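PDB 3IHV: SusD homolog from Bacteroides thetaiotaomicron VPI-5482, which probably binds glycans at the outer membrane of the bacterium, as a SusD-family lipoprotein partner of a nutrient importer would. Local coordinates for residues 240-245 / 427-432; 22-27 / 114-119; 79-84 / 517-522. All blocks are in the same frame, centred on the assembly; numbering follows the deposited sequence. Where two conformers were deposited one is given.

The three contacts tie together separate parts of a largely helical SusD-type chain. Interactions 2 and 3 are the closer pair, their centres about 25 Å apart and their nearest atoms about 8 Å; they draw on the successive helices 75-101 and 107-135. Interaction 1 lies about 33 Å from interaction 2 and about 38 Å from interaction 3 between centres, and on the opposite side of the chain's centre from interaction 3. Both segments of interaction 2 precede those of interaction 1, which fall wholly between the two of interaction 3; the segments of interactions 2 and 3 alternate along the chain. Interaction 3 therefore brings the C-terminal region back onto an N-terminal helix.

Interaction 1: 240-245 / 427-432; sequences KDYEQL and RRRGYG. With EDO (1,2-ethanediol), chain O.
Arg429 reaches across to Lys240, Tyr242 and Leu245, so that the C-terminal end of helix 417-430 is set against the start of helix 242-250 in this SusD-family fold. The helix of Arg429 ends in a Schellman motif, with Gly432, at positive phi, as its C-prime residue.

Van der Waals packing comes first. The Arg429 chain leaves with CG anti to the backbone N (chi1 -167°) and then bends at chi2 and chi3, which brings its guanidinium up against both Tyr242 and Leu245, which meet it from the same side. Arg429 NE sits at the edge of the tyrosine ring, near its plane, 3.7 Å from Tyr242 CD1. Ring and guanidinium are turned 73° apart, so the ring edge, rather than its face, meets the flat of the cation. Leu245 CD1 approaches obliquely, 3.9 Å from Arg429 NH2. Closer to the backbone, Arg429 CG lies 3.6 Å from Lys240 O.

Charge pairing and polar grips come from beyond the two segments. Arg429 NH1 bridges to Glu258 and also bonds to Leu239 O, while NH2 bridges to Glu462, whose backbone oxygen receives a hydrogen bond from Tyr242 OH. With NH1 and NH2 each in a salt bridge, the buried guanidinium is probably kept from turning. A leucine in place of Arg429 would probably leave the carboxylates of Glu258 and Glu462 without their shared positive partner.

Water-mediated bonding completes the join. One water donates to both Lys240 O and Arg429 O, and Tyr242 N donates to that water at 3.0 Å.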
loop_
_atom_site.group_PDB
_atom_site.type_symbol
_atom_site.label_atom_id
_atom_site.label_comp_id
_atom_site.label_asym_id
_atom_site.label_seq_id
_atom_site.Cartn_x
_atom_site.Cartn_y
_atom_site.Cartn_z
ATOM N N LYS A 240 -17.665 -8.080 -7.877
ATOM C CA LYS A 240 -19.065 -7.921 -7.435
ATOM C C LYS A 240 -19.157 -7.833 -5.908
ATOM O O LYS A 240 -19.807 -6.932 -5.376
ATOM C CB LYS A 240 -19.935 -9.065 -7.967
ATOM C CG LYS A 240 -21.381 -8.998 -7.487
ATOM C CD LYS A 240 -22.226 -10.156 -8.071
ATOM C CE LYS A 240 -23.579 -10.201 -7.401
ATOM N NZ LYS A 240 -24.541 -11.168 -8.037
ATOM N N ASP A 241 -18.479 -8.775 -5.239
ATOM C CA ASP A 241 -18.499 -8.879 -3.791
ATOM C C ASP A 241 -17.212 -8.383 -3.138
ATOM O O ASP A 241 -16.140 -8.912 -3.384
ATOM C CB ASP A 241 -18.739 -10.316 -3.389
ATOM C CG ASP A 241 -20.060 -10.829 -3.871
ATOM O OD1 ASP A 241 -21.074 -10.116 -3.738
ATOM O OD2 ASP A 241 -20.089 -11.978 -4.359
ATOM N N TYR A 242 -17.330 -7.372 -2.294
ATOM C CA TYR A 242 -16.149 -6.818 -1.598
ATOM C C TYR A 242 -15.375 -7.891 -0.870
ATOM O O TYR A 242 -14.146 -7.861 -0.870
ATOM C CB TYR A 242 -16.583 -5.763 -0.604
ATOM C CG TYR A 242 -15.477 -4.919 -0.067
ATOM C CD1 TYR A 242 -14.870 -3.931 -0.862
ATOM C CD2 TYR A 242 -15.085 -5.022 1.250
ATOM C CE1 TYR A 242 -13.878 -3.120 -0.345
ATOM C CE2 TYR A 242 -14.121 -4.220 1.762
ATOM C CZ TYR A 242 -13.509 -3.275 0.976
ATOM O OH TYR A 242 -12.518 -2.516 1.546
ATOM N N GLU A 243 -16.103 -8.817 -0.253
ATOM C CA GLU A 243 -15.482 -9.912 0.496
ATOM C C GLU A 243 -14.555 -10.763 -0.380
ATOM O O GLU A 243 -13.555 -11.272 0.086
ATOM C CB GLU A 243 -16.552 -10.770 1.195
ATOM C CG GLU A 243 -15.959 -11.929 2.015
ATOM C CD GLU A 243 -16.975 -12.691 2.851
ATOM O OE1 GLU A 243 -18.110 -12.221 3.000
ATOM O OE2 GLU A 243 -16.623 -13.787 3.326
ATOM N N GLN A 244 -14.902 -10.905 -1.658
ATOM C CA GLN A 244 -14.105 -11.695 -2.579
ATOM C C GLN A 244 -12.683 -11.191 -2.692
ATOM O O GLN A 244 -11.764 -11.967 -2.950
ATOM C CB GLN A 244 -14.784 -11.774 -3.968
ATOM C CG GLN A 244 -14.210 -12.874 -4.854
ATOM C CD GLN A 244 -14.484 -14.275 -4.301
ATOM O OE1 GLN A 244 -15.603 -14.584 -3.936
ATOM N NE2 GLN A 244 -13.463 -15.123 -4.270
ATOM N N LEU A 245 -12.470 -9.874 -2.589
ATOM C CA LEU A 245 -11.118 -9.391 -2.599
ATOM C C LEU A 245 -10.242 -10.024 -1.509
ATOM O O LEU A 245 -9.045 -10.297 -1.741
ATOM C CB LEU A 245 -11.085 -7.865 -2.375
ATOM C CG LEU A 245 -11.615 -6.966 -3.488
ATOM C CD1 LEU A 245 -11.940 -5.586 -2.978
ATOM C CD2 LEU A 245 -10.615 -6.933 -4.675
ATOM N N ARG A 427 -19.128 3.219 -4.284
ATOM C CA ARG A 427 -20.144 3.209 -3.221
ATOM C C ARG A 427 -21.169 2.074 -3.434
ATOM O O ARG A 427 -21.560 1.378 -2.492
ATOM C CB ARG A 427 -20.933 4.519 -3.230
ATOM C CG ARG A 427 -20.167 5.827 -3.101
ATOM C CD ARG A 427 -19.977 6.288 -1.768
ATOM N NE ARG A 427 -21.235 6.394 -1.003
ATOM C CZ ARG A 427 -21.262 6.294 0.323
ATOM N NH1 ARG A 427 -20.119 6.156 1.001
ATOM N NH2 ARG A 427 -22.415 6.311 0.976
ATOM N N ARG A 428 -21.610 1.883 -4.670
ATOM C CA ARG A 428 -22.592 0.841 -4.941
ATOM C C ARG A 428 -22.044 -0.542 -4.599
ATOM O O ARG A 428 -22.701 -1.368 -3.984
ATOM C CB ARG A 428 -23.025 0.926 -6.411
ATOM C CG ARG A 428 -23.865 2.184 -6.655
ATOM C CD ARG A 428 -24.095 2.445 -8.116
ATOM N NE ARG A 428 -24.893 3.630 -8.330
ATOM C CZ ARG A 428 -25.364 4.023 -9.515
ATOM N NH1 ARG A 428 -25.111 3.323 -10.621
ATOM N NH2 ARG A 428 -26.101 5.131 -9.602
ATOM N N ARG A 429 -20.820 -0.815 -5.035
ATOM C CA ARG A 429 -20.239 -2.106 -4.723
ATOM C C ARG A 429 -20.119 -2.231 -3.185
ATOM O O ARG A 429 -20.379 -3.314 -2.624
ATOM C CB ARG A 429 -18.883 -2.254 -5.436
ATOM C CG ARG A 429 -18.309 -3.643 -5.457
ATOM C CD ARG A 429 -17.490 -3.970 -4.227
ATOM N NE ARG A 429 -16.278 -3.199 -4.160
ATOM C CZ ARG A 429 -15.117 -3.524 -4.722
ATOM N NH1 ARG A 429 -14.984 -4.637 -5.452
ATOM N NH2 ARG A 429 -14.071 -2.738 -4.538
ATOM N N GLY A 430 -19.704 -1.141 -2.540
ATOM C CA GLY A 430 -19.510 -1.105 -1.083
ATOM C C GLY A 430 -20.781 -1.297 -0.279
ATOM O O GLY A 430 -20.725 -1.691 0.894
ATOM N N TYR A 431 -21.935 -1.048 -0.908
ATOM C CA TYR A 431 -23.242 -1.294 -0.299
ATOM C C TYR A 431 -23.888 -2.595 -0.775
ATOM O O TYR A 431 -25.086 -2.839 -0.541
ATOM C CB TYR A 431 -24.153 -0.094 -0.527
ATOM C CG TYR A 431 -23.886 1.044 0.456
ATOM C CD1 TYR A 431 -22.692 1.747 0.449
ATOM C CD2 TYR A 431 -24.858 1.425 1.388
ATOM C CE1 TYR A 431 -22.449 2.780 1.361
ATOM C CE2 TYR A 431 -24.625 2.442 2.286
ATOM C CZ TYR A 431 -23.431 3.119 2.270
ATOM O OH TYR A 431 -23.200 4.145 3.155
ATOM N N GLY A 432 -23.107 -3.431 -1.457
ATOM C CA GLY A 432 -23.602 -4.728 -1.931
ATOM C C GLY A 432 -24.480 -4.654 -3.170
ATOM O O GLY A 432 -25.336 -5.515 -3.387
HETATM C C1 EDO O . -16.351 -17.476 -5.164
HETATM O O1 EDO O . -17.099 -16.777 -4.160
HETATM C C2 EDO O . -15.480 -18.534 -4.510
HETATM O O2 EDO O . -14.497 -17.948 -3.635
HETATM O O HOH W 1 -19.980 -6.060 -2.789
#

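Interaction 2: 22-27 / 114-119; sequences DVLLGV and TLYIAE
This is a buried helix-to-helix packing contact in the N-terminal helical part of the SusD-type fold, where Leu24 of helix 17-29 settles against Tyr116 and Glu119, one turn apart on helix 107-135. The backbones come nearest at Leu24 and Tyr116, whose CA atoms are 6.9 Å apart.

Both methyl branches of the leucine are used. Leu24 CD1 lies 3.7 Å from Tyr116 O and also touches the CB of Glu119. The other methyl, CD2, meets the root of the tyrosine: it is 3.7 Å from Tyr116 CD1, approaching the ring obliquely, and sits at similar range from CB and CG. The same CD2 lies 3.6 Å from Glu119 OE1. Glu119 starts with CG beside its backbone N (chi1 -65°) and is extended beyond, so that the two side chains cross at about a right angle, the carboxylate end beside CD2.

Around the contact, Phe94 of helix 75-101 packs on Tyr116, and Ala120 touches Leu24. The carboxylate itself is bound by others: OE1 by the hydroxyl of Tyr28, OE2 by salt bridges to Arg186 and Arg192. A methyl can therefore lie against a buried acid whose charge is probably balanced by those two arginines, the leucine adding van der Waals packing but no directed polar bond.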
loop_
_atom_site.group_PDB
_atom_site.type_symbol
_atom_site.label_atom_id
_atom_site.label_comp_id
_atom_site.label_asym_id
_atom_site.label_seq_id
_atom_site.Cartn_x
_atom_site.Cartn_y
_atom_site.Cartn_z
ATOM N N ASP A 22 13.807 -14.866 -16.296
ATOM C CA ASP A 22 14.358 -15.284 -14.998
ATOM C C ASP A 22 14.960 -14.076 -14.262
ATOM O O ASP A 22 14.727 -13.884 -13.053
ATOM C CB ASP A 22 15.394 -16.410 -15.237
ATOM C CG ASP A 22 16.001 -16.977 -13.944
ATOM O OD1 ASP A 22 15.283 -17.141 -12.941
ATOM O OD2 ASP A 22 17.216 -17.304 -13.966
ATOM N N VAL A 23 15.719 -13.245 -14.988
ATOM C CA VAL A 23 16.363 -12.048 -14.380
ATOM C C VAL A 23 15.300 -11.018 -14.006
ATOM O O VAL A 23 15.342 -10.400 -12.929
ATOM C CB VAL A 23 17.420 -11.432 -15.302
ATOM C CG1 VAL A 23 18.003 -10.175 -14.650
ATOM C CG2 VAL A 23 18.519 -12.494 -15.688
ATOM N N LEU A 24 14.287 -10.862 -14.860
ATOM C CA LEU A 24 13.170 -9.952 -14.556
ATOM C C LEU A 24 12.445 -10.336 -13.273
ATOM O O LEU A 24 12.104 -9.500 -12.459
ATOM C CB LEU A 24 12.143 -9.936 -15.702
ATOM C CG LEU A 24 10.865 -9.156 -15.452
ATOM C CD1 LEU A 24 11.139 -7.679 -15.346
ATOM C CD2 LEU A 24 9.852 -9.461 -16.582
ATOM N N LEU A 25 12.197 -11.621 -13.087
ATOM C CA LEU A 25 11.546 -12.091 -11.887
ATOM C C LEU A 25 12.367 -11.755 -10.633
ATOM O O LEU A 25 11.794 -11.565 -9.569
ATOM C CB LEU A 25 11.221 -13.590 -11.997
ATOM C CG LEU A 25 10.072 -13.928 -12.985
ATOM C CD1 LEU A 25 9.860 -15.449 -12.992
ATOM C CD2 LEU A 25 8.801 -13.244 -12.695
ATOM N N GLY A 26 13.687 -11.655 -10.767
ATOM C CA GLY A 26 14.532 -11.217 -9.662
ATOM C C GLY A 26 14.311 -9.754 -9.271
ATOM O O GLY A 26 14.510 -9.360 -8.098
ATOM N N VAL A 27 13.911 -8.919 -10.237
ATOM C CA VAL A 27 13.563 -7.545 -9.937
ATOM C C VAL A 27 12.270 -7.547 -9.103
ATOM O O VAL A 27 12.168 -6.866 -8.067
ATOM C CB VAL A 27 13.382 -6.664 -11.218
ATOM C CG1 VAL A 27 13.181 -5.175 -10.814
ATOM C CG2 VAL A 27 14.608 -6.824 -12.164
ATOM N N THR A 114 10.363 -6.616 -25.147
ATOM C CA THR A 114 9.807 -5.278 -24.960
ATOM C C THR A 114 8.833 -5.254 -23.777
ATOM O O THR A 114 8.802 -4.302 -23.002
ATOM C CB THR A 114 9.146 -4.696 -26.238
ATOM O OG1 THR A 114 7.989 -5.465 -26.620
ATOM C CG2 THR A 114 10.168 -4.643 -27.381
ATOM N N LEU A 115 8.045 -6.308 -23.640
ATOM C CA LEU A 115 7.152 -6.398 -22.485
ATOM C C LEU A 115 7.968 -6.417 -21.188
ATOM O O LEU A 115 7.643 -5.719 -20.227
ATOM C CB LEU A 115 6.252 -7.633 -22.576
ATOM C CG LEU A 115 5.342 -7.765 -23.783
ATOM C CD1 LEU A 115 4.279 -8.865 -23.527
ATOM C CD2 LEU A 115 4.682 -6.426 -24.126
ATOM N N TYR A 116 9.038 -7.204 -21.172
ATOM C CA TYR A 116 9.881 -7.304 -19.989
ATOM C C TYR A 116 10.575 -5.992 -19.661
ATOM O O TYR A 116 10.729 -5.673 -18.473
ATOM C CB TYR A 116 10.909 -8.458 -20.096
ATOM C CG TYR A 116 10.359 -9.832 -20.377
ATOM C CD1 TYR A 116 9.027 -10.154 -20.167
ATOM C CD2 TYR A 116 11.197 -10.827 -20.827
ATOM C CE1 TYR A 116 8.570 -11.422 -20.457
ATOM C CE2 TYR A 116 10.753 -12.086 -21.061
ATOM C CZ TYR A 116 9.443 -12.380 -20.874
ATOM O OH TYR A 116 9.028 -13.664 -21.165
ATOM N N ILE A 117 10.973 -5.228 -20.696
ATOM C CA ILE A 117 11.534 -3.901 -20.529
ATOM C C ILE A 117 10.497 -3.029 -19.860
ATOM O O ILE A 117 10.802 -2.300 -18.909
ATOM C CB ILE A 117 12.003 -3.288 -21.887
ATOM C CG1 ILE A 117 13.281 -4.005 -22.368
ATOM C CG2 ILE A 117 12.235 -1.756 -21.762
ATOM C CD1 ILE A 117 13.613 -3.806 -23.878
ATOM N N ALA A 118 9.254 -3.117 -20.340
ATOM C CA ALA A 118 8.173 -2.334 -19.776
ATOM C C ALA A 118 7.932 -2.680 -18.299
ATOM O O ALA A 118 7.672 -1.791 -17.478
ATOM C CB ALA A 118 6.867 -2.564 -20.622
ATOM N N GLU A 119 7.935 -3.969 -17.973
ATOM C CA GLU A 119 7.762 -4.447 -16.585
ATOM C C GLU A 119 8.864 -3.945 -15.683
ATOM O O GLU A 119 8.594 -3.476 -14.580
ATOM C CB GLU A 119 7.688 -5.972 -16.510
ATOM C CG GLU A 119 6.466 -6.551 -17.192
ATOM C CD GLU A 119 6.429 -8.052 -17.075
ATOM O OE1 GLU A 119 6.458 -8.534 -15.913
ATOM O OE2 GLU A 119 6.380 -8.760 -18.117
#

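Interaction 3: 79-84 / 517-522; sequences QTWAAL and PIPQRD. With EDO (1,2-ethanediol), chain I; EDO (1,2-ethanediol), chain J.
Trp81 turns one face of its indole to CG and CD of Pro519, the two side chains crossing at about a right angle. Pro519 CD stands 4.0 Å from the centroid of the five-membered ring and 25° off the ring normal, a CH-pi contact, while Pro519 CG rests 3.6 Å from Trp81 CB. Ile518 extends the apolar patch: its CG2 lies over the same face as the proline, and its CD1 reaches the rim of the benzo ring, 4.0 Å from Trp81 CZ3. The tryptophan is directed here by CG standing anti to the backbone N (chi1 172°), with chi2 turning the indole so that this face meets the proline.

Pro519 holds the N-cap position, directly before helix 520-525, so the indole of helix 75-101 packs against the very start of this late helix. The join brings the C-terminal region of the SusD-type fold onto its N-terminal helices; the indole also touches Leu131 and meets the ring of Phe135 edge-to-face, both on helix 107-135.

The polar side of the indole looks toward Asp522. Trp81 NE1 is 3.4 Å from Asp522 CG, with ring and carboxylate planes 47° apart. NE1 gives a weak hydrogen bond, 3.1 Å long, to O2 of an ethanediol lying at the ring edge. A second ethanediol, like the first probably from the crystallisation liquor, donates through O1 to Asp522 OD1 at 2.6 Å. The same OD1 is in a salt bridge with Arg521 NH1, 3.2 Å away, within the helix. Asp522 OD2, buried by the contact, has no polar partner in the model and lies 3.5 Å from Trp81 CD1.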
loop_
_atom_site.group_PDB
_atom_site.type_symbol
_atom_site.label_atom_id
_atom_site.label_comp_id
_atom_site.label_asym_id
_atom_site.label_seq_id
_atom_site.Cartn_x
_atom_site.Cartn_y
_atom_site.Cartn_z
ATOM N N GLN A 79 17.004 0.280 6.136
ATOM C CA GLN A 79 16.796 -0.956 5.390
ATOM C C GLN A 79 15.878 -0.786 4.172
ATOM O O GLN A 79 16.115 -1.380 3.117
ATOM C CB GLN A 79 16.238 -2.031 6.323
ATOM C CG GLN A 79 17.271 -2.516 7.349
ATOM C CD GLN A 79 16.682 -3.422 8.422
ATOM O OE1 GLN A 79 15.485 -3.418 8.675
ATOM N NE2 GLN A 79 17.548 -4.205 9.066
ATOM N N THR A 80 14.831 0.029 4.324
ATOM C CA THR A 80 13.921 0.284 3.211
ATOM C C THR A 80 14.610 1.131 2.141
ATOM O O THR A 80 14.494 0.836 0.943
ATOM C CB THR A 80 12.614 0.888 3.674
ATOM O OG1 THR A 80 11.903 -0.072 4.455
ATOM C CG2 THR A 80 11.760 1.287 2.492
ATOM N N TRP A 81 15.358 2.150 2.576
ATOM C CA TRP A 81 16.113 2.972 1.637
ATOM C C TRP A 81 17.018 2.053 0.804
ATOM O O TRP A 81 17.016 2.124 -0.428
ATOM C CB TRP A 81 16.905 4.034 2.396
ATOM C CG TRP A 81 17.890 4.855 1.644
ATOM C CD1 TRP A 81 19.204 4.562 1.401
ATOM C CD2 TRP A 81 17.674 6.180 1.156
ATOM N NE1 TRP A 81 19.811 5.625 0.754
ATOM C CE2 TRP A 81 18.891 6.633 0.601
ATOM C CE3 TRP A 81 16.571 7.024 1.137
ATOM C CZ2 TRP A 81 19.019 7.879 0.031
ATOM C CZ3 TRP A 81 16.702 8.287 0.559
ATOM C CH2 TRP A 81 17.919 8.695 0.031
ATOM N N ALA A 82 17.763 1.178 1.479
ATOM C CA ALA A 82 18.665 0.239 0.813
ATOM C C ALA A 82 17.913 -0.731 -0.093
ATOM O O ALA A 82 18.361 -1.017 -1.189
ATOM C CB ALA A 82 19.526 -0.530 1.857
ATOM N N ALA A 83 16.780 -1.241 0.346
ATOM C CA ALA A 83 16.027 -2.200 -0.461
ATOM C C ALA A 83 15.483 -1.563 -1.739
ATOM O O ALA A 83 15.515 -2.167 -2.829
ATOM C CB ALA A 83 14.871 -2.847 0.366
ATOM N N LEU A 84 14.984 -0.331 -1.643
ATOM C CA LEU A 84 14.487 0.366 -2.836
ATOM C C LEU A 84 15.610 0.535 -3.822
ATOM O O LEU A 84 15.448 0.284 -5.030
ATOM C CB LEU A 84 13.858 1.725 -2.445
ATOM C CG LEU A 84 12.486 1.574 -1.750
ATOM C CD1 LEU A 84 12.021 2.849 -0.922
ATOM C CD2 LEU A 84 11.385 1.172 -2.816
ATOM N N PRO A 517 13.336 10.562 7.544
ATOM C CA PRO A 517 14.645 11.150 7.393
ATOM C C PRO A 517 15.455 10.400 6.344
ATOM O O PRO A 517 15.211 9.218 6.097
ATOM C CB PRO A 517 15.301 10.901 8.760
ATOM C CG PRO A 517 14.652 9.575 9.243
ATOM C CD PRO A 517 13.237 9.692 8.730
ATOM N N ILE A 518 16.450 11.069 5.785
ATOM C CA ILE A 518 17.420 10.396 4.943
ATOM C C ILE A 518 18.191 9.568 5.988
ATOM O O ILE A 518 18.528 10.097 7.028
ATOM C CB ILE A 518 18.373 11.389 4.284
ATOM C CG1 ILE A 518 17.583 12.419 3.453
ATOM C CG2 ILE A 518 19.414 10.636 3.459
ATOM C CD1 ILE A 518 16.632 11.868 2.402
ATOM N N PRO A 519 18.404 8.265 5.754
ATOM C CA PRO A 519 19.077 7.482 6.805
ATOM C C PRO A 519 20.419 8.066 7.230
ATOM O O PRO A 519 21.217 8.526 6.400
ATOM C CB PRO A 519 19.238 6.093 6.183
ATOM C CG PRO A 519 18.194 6.017 5.117
ATOM C CD PRO A 519 18.035 7.431 4.596
ATOM N N GLN A 520 20.668 8.053 8.523
ATOM C CA GLN A 520 21.901 8.635 9.027
ATOM C C GLN A 520 23.134 7.997 8.405
ATOM O O GLN A 520 24.100 8.681 8.122
ATOM C CB GLN A 520 21.976 8.501 10.544
ATOM C CG GLN A 520 23.107 9.320 11.148
ATOM C CD GLN A 520 22.909 10.810 10.906
ATOM O OE1 GLN A 520 21.824 11.341 11.118
ATOM N NE2 GLN A 520 23.982 11.494 10.453
ATOM N N ARG A 521 23.110 6.681 8.210
ATOM C CA ARG A 521 24.239 5.987 7.605
ATOM C C ARG A 521 24.582 6.599 6.260
ATOM O O ARG A 521 25.744 6.786 5.950
ATOM C CB ARG A 521 23.936 4.508 7.390
ATOM C CG ARG A 521 25.102 3.742 6.696
ATOM C CD ARG A 521 24.671 2.363 6.137
ATOM N NE ARG A 521 25.628 1.835 5.135
ATOM C CZ ARG A 521 25.536 1.955 3.799
ATOM N NH1 ARG A 521 24.525 2.590 3.192
ATOM N NH2 ARG A 521 26.485 1.413 3.039
ATOM N N ASP A 522 23.562 6.900 5.461
ATOM C CA ASP A 522 23.770 7.503 4.144
ATOM C C ASP A 522 24.175 8.955 4.216
ATOM O O ASP A 522 25.036 9.399 3.457
ATOM C CB ASP A 522 22.544 7.257 3.256
ATOM C CG ASP A 522 22.256 5.777 3.115
ATOM O OD1 ASP A 522 22.875 5.139 2.240
ATOM O OD2 ASP A 522 21.546 5.198 3.941
HETATM C C1 EDO I . 22.686 5.625 -2.495
HETATM O O1 EDO I . 22.334 4.324 -2.077
HETATM C C2 EDO I . 21.762 6.618 -1.868
HETATM O O2 EDO I . 22.267 7.024 -0.585
HETATM C C1 EDO J . 25.901 5.671 0.457
HETATM O O1 EDO J . 24.482 5.840 0.298
HETATM C C2 EDO J . 26.316 4.290 0.004
HETATM O O2 EDO J . 25.736 4.026 -1.268
#